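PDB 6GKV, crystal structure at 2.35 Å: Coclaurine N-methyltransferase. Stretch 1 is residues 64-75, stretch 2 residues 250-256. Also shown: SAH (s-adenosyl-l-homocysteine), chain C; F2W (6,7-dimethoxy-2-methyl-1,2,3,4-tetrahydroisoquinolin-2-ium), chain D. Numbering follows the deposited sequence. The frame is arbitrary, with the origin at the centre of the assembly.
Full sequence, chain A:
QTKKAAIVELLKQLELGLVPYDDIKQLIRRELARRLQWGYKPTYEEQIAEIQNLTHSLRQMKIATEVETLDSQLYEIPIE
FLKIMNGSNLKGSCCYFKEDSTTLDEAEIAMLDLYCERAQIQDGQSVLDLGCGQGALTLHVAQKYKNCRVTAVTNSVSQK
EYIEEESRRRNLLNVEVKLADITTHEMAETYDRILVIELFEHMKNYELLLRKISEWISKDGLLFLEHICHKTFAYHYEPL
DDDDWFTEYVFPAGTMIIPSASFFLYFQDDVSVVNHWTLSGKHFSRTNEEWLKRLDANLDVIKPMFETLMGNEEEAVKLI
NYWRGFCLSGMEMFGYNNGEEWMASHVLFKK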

# COMPACT_ATOMS: atom_id res chain seq x y z
N ALA A 64 13.15 -16.94 9.51
CA ALA A 64 14.07 -17.12 8.38
C ALA A 64 14.30 -18.58 8.08
O ALA A 64 14.23 -19.43 8.98
N THR A 65 14.57 -18.87 6.82
CA THR A 65 15.03 -20.19 6.40
C THR A 65 16.41 -20.06 5.76
O THR A 65 16.84 -18.95 5.41
N GLU A 66 17.10 -21.19 5.63
CA GLU A 66 18.43 -21.27 5.03
C GLU A 66 19.41 -20.24 5.62
O GLU A 66 20.14 -19.60 4.88
N VAL A 67 19.42 -20.12 6.95
CA VAL A 67 20.11 -19.01 7.62
C VAL A 67 21.64 -19.09 7.59
O VAL A 67 22.31 -18.11 7.26
N GLU A 68 22.18 -20.24 7.95
CA GLU A 68 23.64 -20.38 8.02
C GLU A 68 24.24 -20.81 6.67
O GLU A 68 25.43 -20.57 6.43
N THR A 69 23.44 -21.43 5.80
CA THR A 69 23.86 -21.64 4.41
C THR A 69 23.68 -20.36 3.55
O THR A 69 24.10 -20.33 2.38
N LEU A 70 23.06 -19.32 4.12
CA LEU A 70 23.07 -17.98 3.53
C LEU A 70 24.33 -17.23 3.97
O LEU A 70 24.94 -16.52 3.18
N ASP A 71 24.70 -17.39 5.24
CA ASP A 71 25.92 -16.77 5.76
C ASP A 71 27.19 -17.43 5.19
O ASP A 71 28.28 -16.87 5.30
N SER A 72 27.05 -18.59 4.56
CA SER A 72 28.21 -19.29 4.02
C SER A 72 28.49 -18.97 2.55
O SER A 72 29.64 -18.70 2.19
N GLN A 73 27.46 -19.02 1.71
CA GLN A 73 27.64 -18.76 0.28
C GLN A 73 27.90 -17.28 0.05
O GLN A 73 28.64 -16.88 -0.85
N LEU A 74 27.28 -16.47 0.90
CA LEU A 74 27.29 -15.02 0.81
C LEU A 74 27.62 -14.49 2.20
O LEU A 74 27.56 -15.25 3.16
N TYR A 75 28.00 -13.21 2.32
CA TYR A 75 28.16 -12.55 3.63
C TYR A 75 29.33 -13.03 4.53
O TYR A 75 29.51 -12.52 5.64
N VAL A 250 22.28 -15.58 -9.14
CA VAL A 250 23.11 -14.84 -8.17
C VAL A 250 22.92 -15.29 -6.71
O VAL A 250 23.90 -15.57 -6.01
N PHE A 251 21.67 -15.35 -6.27
CA PHE A 251 21.33 -15.72 -4.90
C PHE A 251 20.90 -17.18 -4.82
O PHE A 251 20.12 -17.64 -5.66
N PRO A 252 21.41 -17.92 -3.82
CA PRO A 252 21.00 -19.32 -3.62
C PRO A 252 19.47 -19.47 -3.46
O PRO A 252 18.78 -18.55 -2.99
N ALA A 253 18.95 -20.62 -3.86
CA ALA A 253 17.51 -20.84 -3.84
C ALA A 253 16.92 -20.66 -2.44
O ALA A 253 17.54 -21.04 -1.44
N GLY A 254 15.73 -20.07 -2.40
CA GLY A 254 15.02 -19.83 -1.15
C GLY A 254 15.69 -18.91 -0.14
O GLY A 254 15.41 -19.03 1.06
N THR A 255 16.55 -18.00 -0.58
CA THR A 255 17.17 -17.06 0.35
C THR A 255 16.73 -15.61 0.15
O THR A 255 17.18 -14.73 0.88
N MET A 256 15.89 -15.38 -0.85
CA MET A 256 15.50 -14.02 -1.23
C MET A 256 14.02 -13.86 -1.47
O MET A 256 13.38 -14.72 -2.07

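No hydrogen bond crosses between these two stretches; what joins them is side-chain packing, with 365 Å² buried over both sides. The side-chain hydrogen bonds among these residues stay within each stretch, one strong in the turn and one weak at Glu 66.

The clearest case is the type II turn from Pro 252 to Thr 255. Thr 255 takes the p rotamer (chi1 50°), which brings OG1 back over the turn to donate a short hydrogen bond to Pro 252 O, at 2.5 Å. The backbone adds a weak bond from Thr 255 N to Pro 252 O, 3.3 Å. With the hydroxyl so committed, the methyl is left for packing: Thr 255 CG2 lies 4.0 Å from Glu 66 CB and 4.1 Å from Leu 70 CB. One threonine rotamer thus satisfies the turn and offers carbon to stretch 1, even though its CA-to-CB bond points sideways.

Glu 66 comes in with CB toward the turn. Its chi1 and chi2 are both m, a folded path that sets CG 3.8 Å from Gly 254 O and bends the carboxylate back to its own stretch, where Thr 69 OG1, on a p rotamer, gives Glu 66 OE1 a weak hydrogen bond of 3.3 Å. The aliphatic part of the glutamate packs while its charged end stays at the exposed margin. Beside it Thr 65, also p, brings OG1 within 3.6 Å of Gly 254 O, a contact and no more. Gly 254 sits at phi 63°, psi 25°, and positive phi by itself favours glycine. A CB there would point toward stretch 1, about 4.2 Å from Glu 66 CG, so the backbone conformation is the stronger argument for glycine.

Further along, Pro 252 has the largest covered area of any residue in the contact, its CB directed at stretch 1 and its ring puckered C-gamma endo. Gln 73 reaches over it from the weakly bonded helix: chi1 m and chi2 t extend the chain, and chi3 of 58° turns the amide so that NE2 stands 3.6 Å from Pro 252 CB. This is van der Waals packing of an amide against a proline.

The buried end is apolar. Leu 70 and Leu 74 share the t, p rotamer, a common leucine choice. Leu 74 points toward stretch 2 and places CD2 4.0 Å from Phe 251 CD2, approaching the ring obliquely. Phe 251 leaves its backbone sideways, but chi1 m with chi2 near 90° brings the ring end closer to stretch 1. The same ring meets the ligand F2W at its edge, with Phe 251 CZ 3.5 Å from F2W CAB, so one aromatic serves both the contact and the bound group.

Val 67 and Tyr 75 of stretch 1 also line SAH. Val 67, t and pointing away from stretch 2, puts CG1 3.5 Å from SAH N6. Tyr 75, chi1 m, leaves sideways with its end coming nearer stretch 2; it carries SAH C2' over one ring face and places Tyr 75 OH 3.4 Å from SAH SD and 3.9 Å from F2W CAO. That hydroxyl is hydrogen-bonded elsewhere in the structure.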

# COMPACT_ATOMS: atom_id res chain seq x y z
CB ALA A 64 15.39 -16.43 8.65
CB THR A 65 14.06 -20.87 5.41
OG1 THR A 65 14.05 -20.15 4.17
CG2 THR A 65 12.66 -20.91 5.99
CB GLU A 66 18.35 -21.06 3.51
CG GLU A 66 17.26 -21.88 2.81
CD GLU A 66 17.56 -23.37 2.79
OE1 GLU A 66 18.74 -23.74 2.98
OE2 GLU A 66 16.62 -24.17 2.60
CB VAL A 67 19.67 -18.91 9.09
CG1 VAL A 67 20.28 -17.67 9.75
CG2 VAL A 67 18.16 -18.91 9.19
CB GLU A 68 24.06 -21.36 9.13
CG GLU A 68 24.12 -20.70 10.52
CD GLU A 68 25.22 -19.64 10.64
OE1 GLU A 68 26.13 -19.59 9.78
OE2 GLU A 68 25.16 -18.83 11.60
CB THR A 69 23.11 -22.83 3.74
OG1 THR A 69 21.71 -22.76 4.03
CG2 THR A 69 23.65 -24.19 4.22
CB LEU A 70 21.81 -17.18 3.91
CG LEU A 70 21.72 -15.67 3.63
CD1 LEU A 70 22.07 -15.32 2.18
CD2 LEU A 70 20.33 -15.14 3.99
CB ASP A 71 25.96 -16.84 7.29
CG ASP A 71 27.16 -16.10 7.88
OD1 ASP A 71 27.18 -14.85 7.82
OD2 ASP A 71 28.09 -16.76 8.40
CB SER A 72 28.05 -20.81 4.17
OG SER A 72 28.65 -21.28 5.37
CB GLN A 73 26.43 -19.23 -0.54
CG GLN A 73 26.32 -20.75 -0.65
CD GLN A 73 25.34 -21.20 -1.73
OE1 GLN A 73 25.48 -20.85 -2.91
NE2 GLN A 73 24.34 -21.97 -1.33
CB LEU A 74 25.93 -14.53 0.31
CG LEU A 74 25.75 -13.16 -0.32
CD1 LEU A 74 26.74 -12.92 -1.46
CD2 LEU A 74 24.32 -13.08 -0.82
CB TYR A 75 26.84 -12.65 4.41
CG TYR A 75 25.70 -11.97 3.70
CD1 TYR A 75 25.90 -10.77 3.03
CD2 TYR A 75 24.43 -12.55 3.65
CE1 TYR A 75 24.89 -10.14 2.36
CE2 TYR A 75 23.40 -11.92 2.97
CZ TYR A 75 23.64 -10.71 2.33
OH TYR A 75 22.63 -10.05 1.64
CB VAL A 250 22.83 -13.33 -8.26
CG1 VAL A 250 23.33 -12.61 -7.04
CG2 VAL A 250 23.47 -12.76 -9.50
CB PHE A 251 20.22 -14.83 -4.35
CG PHE A 251 20.55 -13.37 -4.34
CD1 PHE A 251 20.27 -12.57 -5.45
CD2 PHE A 251 21.17 -12.79 -3.24
CE1 PHE A 251 20.59 -11.23 -5.45
CE2 PHE A 251 21.49 -11.45 -3.23
CZ PHE A 251 21.20 -10.67 -4.34
CB PRO A 252 21.74 -19.73 -2.34
CG PRO A 252 22.27 -18.44 -1.72
CD PRO A 252 22.46 -17.50 -2.87
CB ALA A 253 17.19 -22.23 -4.37
CB THR A 255 18.74 -17.04 0.25
OG1 THR A 255 19.13 -16.88 -1.12
CG2 THR A 255 19.34 -18.31 0.81
CB MET A 256 16.26 -13.57 -2.48
CG MET A 256 17.67 -13.07 -2.20
SD MET A 256 17.64 -11.31 -1.80
CE MET A 256 16.32 -10.84 -2.87
N SAH C . 23.25 -3.61 6.03
CA SAH C . 24.54 -3.77 5.36
CB SAH C . 24.57 -5.05 4.54
CG SAH C . 23.25 -5.47 3.90
SD SAH C . 23.38 -7.12 3.16
C SAH C . 24.86 -2.59 4.46
O SAH C . 23.94 -1.82 4.16
OXT SAH C . 26.01 -2.38 4.04
C5' SAH C . 22.45 -7.93 4.49
C4' SAH C . 23.17 -7.94 5.85
O4' SAH C . 22.39 -8.63 6.81
C3' SAH C . 24.52 -8.64 5.80
O3' SAH C . 25.41 -7.97 6.65
C2' SAH C . 24.27 -10.01 6.39
O2' SAH C . 25.44 -10.42 7.06
C1' SAH C . 23.12 -9.72 7.35
N9 SAH C . 22.24 -10.90 7.57
C8 SAH C . 21.62 -11.70 6.64
N7 SAH C . 20.92 -12.66 7.29
C5 SAH C . 21.08 -12.48 8.63
C6 SAH C . 20.60 -13.17 9.75
N6 SAH C . 19.81 -14.24 9.62
N1 SAH C . 20.96 -12.73 11.02
C2 SAH C . 21.79 -11.64 11.17
N3 SAH C . 22.25 -10.96 10.06
C4 SAH C . 21.91 -11.38 8.82
CAM F2W D . 22.47 -7.20 -7.14
OAK F2W D . 21.08 -7.52 -6.93
CAB F2W D . 20.76 -7.45 -5.60
CAA F2W D . 21.68 -7.06 -4.61
CAF F2W D . 21.26 -7.04 -3.29
CAJ F2W D . 22.08 -6.63 -2.25
CAI F2W D . 21.73 -7.13 -0.81
NAH F2W D . 20.36 -6.63 -0.58
CAO F2W D . 19.99 -7.34 0.65
CAG F2W D . 19.66 -7.36 -1.64
CAE F2W D . 19.95 -7.30 -2.97
CAD F2W D . 19.05 -7.72 -3.94
CAC F2W D . 19.45 -7.75 -5.27
OAL F2W D . 18.65 -8.13 -6.31
CAN F2W D . 17.28 -8.46 -6.05